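Local coordinates for E2A dna-binding protein (Human adenovirus 5, PDB 2WB0) that binds single-stranded DNA and supports the elongation phase of viral strand-displacement replication, unwinding the template without ATP by forming multimers, at residues Gln176-Met184 with Trp331-Asn339. Numbering follows the deposited sequence.
Sequences QFSGKSCGM and WSTKHQYRN. With ZN (zinc ion), chain B.
Tyr337 lies across the zinc-binding loop 176-184, its ring against Phe177 and its backbone tied to Ser181, so that the segment 331-339, well beyond helix 300-315, packs along one of the protein's two zinc sites. The Tyr337 N-H points almost straight at Ser181 O (2.9 Å, 176°), though it meets that oxygen tilted out of the carbonyl plane. With CG anti to the backbone N, chi1 -172° places the Tyr337 ring against Phe177, whose CB sits over the centre of one face in a CH-pi contact, 3.6 Å from the Tyr337 ring centroid. The Phe177 ring itself is slid off to one side, the planes inclined at 29° with little overlap, and its CD2 comes to 3.7 Å from Tyr337 CE2.

Ser178 to Ser181 form a type I turn; Ser178 OG, accepting from Lys180 N, makes an ST turn within it, and a second ST turn starts at Ser181, whose OG accepts from Gly183 N and also hydrogen-bonds to Asp169. Gln336 stretches its extended side chain beside this turn, and a water joins its OE1 to Lys180 O. A second water bridges Cys182 O and His335 O.

At the metal, Cys182 shares the zinc ion with Cys111, His113 and Cys166. Trp331, whose indole also meets the His113 ring, brings CZ3 and CH2 of its six-membered ring to Cys182 CB, with CZ3 pressing to 3.4 Å from that atom.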
# COMPACT_ATOMS: atom_id res chain seq x y z
N GLN A 176 -8.79 -11.96 -15.15
CA GLN A 176 -8.99 -13.18 -14.41
C GLN A 176 -7.62 -13.67 -14.04
O GLN A 176 -6.63 -13.41 -14.76
CB GLN A 176 -9.78 -14.19 -15.19
CG GLN A 176 -11.22 -13.70 -15.36
CD GLN A 176 -12.13 -14.73 -16.06
OE1 GLN A 176 -11.77 -15.94 -16.20
NE2 GLN A 176 -13.28 -14.24 -16.56
N PHE A 177 -7.54 -14.33 -12.90
CA PHE A 177 -6.25 -14.66 -12.37
C PHE A 177 -6.06 -16.16 -12.20
O PHE A 177 -6.93 -16.86 -11.65
CB PHE A 177 -6.05 -13.90 -11.06
CG PHE A 177 -6.29 -12.41 -11.17
CD1 PHE A 177 -5.27 -11.56 -11.59
CD2 PHE A 177 -7.56 -11.85 -10.84
CE1 PHE A 177 -5.47 -10.16 -11.67
CE2 PHE A 177 -7.77 -10.45 -10.94
CZ PHE A 177 -6.72 -9.61 -11.35
N SER A 178 -4.94 -16.65 -12.69
CA SER A 178 -4.55 -18.05 -12.52
C SER A 178 -4.02 -18.31 -11.11
O SER A 178 -3.68 -17.36 -10.39
CB SER A 178 -3.45 -18.39 -13.54
OG SER A 178 -2.17 -17.95 -13.09
N GLY A 179 -3.84 -19.60 -10.77
CA GLY A 179 -3.25 -20.03 -9.50
C GLY A 179 -1.78 -19.66 -9.35
O GLY A 179 -1.19 -19.81 -8.29
N LYS A 180 -1.17 -19.16 -10.43
CA LYS A 180 0.22 -18.72 -10.33
C LYS A 180 0.36 -17.21 -10.45
O LYS A 180 1.49 -16.69 -10.48
CB LYS A 180 1.04 -19.36 -11.44
CG LYS A 180 1.23 -20.91 -11.22
CD LYS A 180 1.99 -21.50 -12.40
CE LYS A 180 2.18 -23.05 -12.23
NZ LYS A 180 2.68 -23.33 -10.84
N SER A 181 -0.77 -16.51 -10.52
CA SER A 181 -0.76 -15.04 -10.66
C SER A 181 -0.22 -14.36 -9.42
O SER A 181 -0.28 -14.94 -8.33
CB SER A 181 -2.18 -14.53 -10.83
OG SER A 181 -2.16 -13.13 -11.11
N CYS A 182 0.31 -13.13 -9.59
CA CYS A 182 0.59 -12.23 -8.46
C CYS A 182 -0.62 -11.34 -8.18
O CYS A 182 -0.62 -10.62 -7.18
CB CYS A 182 1.85 -11.34 -8.73
SG CYS A 182 1.66 -10.34 -10.21
N GLY A 183 -1.65 -11.40 -9.04
CA GLY A 183 -2.90 -10.67 -8.86
C GLY A 183 -2.88 -9.25 -9.44
O GLY A 183 -3.83 -8.50 -9.29
N MET A 184 -1.77 -8.85 -10.06
CA MET A 184 -1.67 -7.52 -10.65
C MET A 184 -2.25 -7.56 -12.07
O MET A 184 -1.98 -8.49 -12.86
CB MET A 184 -0.19 -7.13 -10.70
CG MET A 184 0.02 -5.67 -10.91
SD MET A 184 1.66 -5.11 -10.35
CE MET A 184 1.83 -5.79 -8.83
N TRP A 331 9.55 -11.80 -4.52
CA TRP A 331 8.40 -12.62 -4.89
C TRP A 331 8.52 -13.95 -4.17
O TRP A 331 9.62 -14.50 -4.09
CB TRP A 331 8.32 -12.88 -6.43
CG TRP A 331 7.18 -13.82 -6.67
CD1 TRP A 331 7.23 -15.16 -7.01
CD2 TRP A 331 5.80 -13.49 -6.51
NE1 TRP A 331 5.94 -15.68 -7.03
CE2 TRP A 331 5.06 -14.66 -6.73
CE3 TRP A 331 5.13 -12.31 -6.14
CZ2 TRP A 331 3.67 -14.68 -6.63
CZ3 TRP A 331 3.70 -12.34 -6.05
CH2 TRP A 331 3.02 -13.52 -6.28
N SER A 332 7.42 -14.47 -3.63
CA SER A 332 7.43 -15.82 -3.12
C SER A 332 6.02 -16.33 -3.16
O SER A 332 5.09 -15.56 -3.40
CB SER A 332 7.99 -15.87 -1.68
OG SER A 332 7.06 -15.39 -0.75
N THR A 333 5.84 -17.61 -2.90
CA THR A 333 4.56 -18.21 -3.14
C THR A 333 3.55 -17.76 -2.10
O THR A 333 2.36 -17.83 -2.39
CB THR A 333 4.64 -19.77 -3.24
OG1 THR A 333 5.10 -20.25 -2.00
CG2 THR A 333 5.63 -20.16 -4.25
N LYS A 334 3.99 -17.26 -0.95
CA LYS A 334 3.01 -16.74 -0.01
C LYS A 334 2.19 -15.59 -0.62
O LYS A 334 1.08 -15.35 -0.15
CB LYS A 334 3.57 -16.29 1.36
CG LYS A 334 4.68 -15.28 1.33
CD LYS A 334 4.89 -14.56 2.70
CE LYS A 334 6.37 -14.03 2.85
NZ LYS A 334 6.75 -13.49 4.23
N HIS A 335 2.72 -14.88 -1.62
CA HIS A 335 1.94 -13.76 -2.16
C HIS A 335 1.13 -14.21 -3.38
O HIS A 335 0.40 -13.42 -3.98
CB HIS A 335 2.84 -12.58 -2.60
CG HIS A 335 3.77 -12.10 -1.51
ND1 HIS A 335 3.31 -11.62 -0.31
CD2 HIS A 335 5.12 -12.07 -1.44
CE1 HIS A 335 4.34 -11.27 0.44
NE2 HIS A 335 5.45 -11.51 -0.24
N GLN A 336 1.28 -15.47 -3.76
CA GLN A 336 0.53 -15.97 -4.91
C GLN A 336 -0.99 -15.89 -4.77
O GLN A 336 -1.53 -16.16 -3.69
CB GLN A 336 0.92 -17.44 -5.11
CG GLN A 336 0.62 -17.98 -6.42
CD GLN A 336 1.43 -19.24 -6.63
OE1 GLN A 336 2.43 -19.28 -7.38
NE2 GLN A 336 1.03 -20.28 -5.94
N TYR A 337 -1.67 -15.50 -5.84
CA TYR A 337 -3.10 -15.38 -5.86
C TYR A 337 -3.66 -16.78 -5.56
O TYR A 337 -3.09 -17.78 -6.02
CB TYR A 337 -3.54 -14.99 -7.26
CG TYR A 337 -4.97 -14.65 -7.38
CD1 TYR A 337 -5.92 -15.62 -7.69
CD2 TYR A 337 -5.39 -13.32 -7.26
CE1 TYR A 337 -7.28 -15.27 -7.81
CE2 TYR A 337 -6.72 -12.97 -7.42
CZ TYR A 337 -7.66 -13.96 -7.66
OH TYR A 337 -8.95 -13.59 -7.82
N ARG A 338 -4.73 -16.81 -4.76
CA ARG A 338 -5.40 -18.05 -4.44
C ARG A 338 -6.63 -18.21 -5.23
O ARG A 338 -7.72 -17.71 -4.91
CB ARG A 338 -5.67 -18.22 -2.93
CG ARG A 338 -4.33 -18.19 -2.14
CD ARG A 338 -4.54 -18.44 -0.61
NE ARG A 338 -5.01 -19.84 -0.38
CZ ARG A 338 -6.10 -20.20 0.31
NH1 ARG A 338 -6.89 -19.29 0.90
NH2 ARG A 338 -6.41 -21.48 0.38
N ASN A 339 -6.47 -19.02 -6.27
CA ASN A 339 -7.50 -19.09 -7.27
C ASN A 339 -8.45 -20.25 -6.93
O ASN A 339 -8.01 -21.26 -6.44
CB ASN A 339 -6.87 -19.38 -8.66
CG ASN A 339 -7.91 -19.29 -9.72
OD1 ASN A 339 -8.70 -18.33 -9.73
ND2 ASN A 339 -8.01 -20.32 -10.56
ZN ZN B . 2.99 -11.48 -11.77
O HOH W 1 -9.62 -16.18 -11.19
O HOH W 2 3.72 -17.57 -9.20
O HOH W 3 -1.78 -12.04 -4.68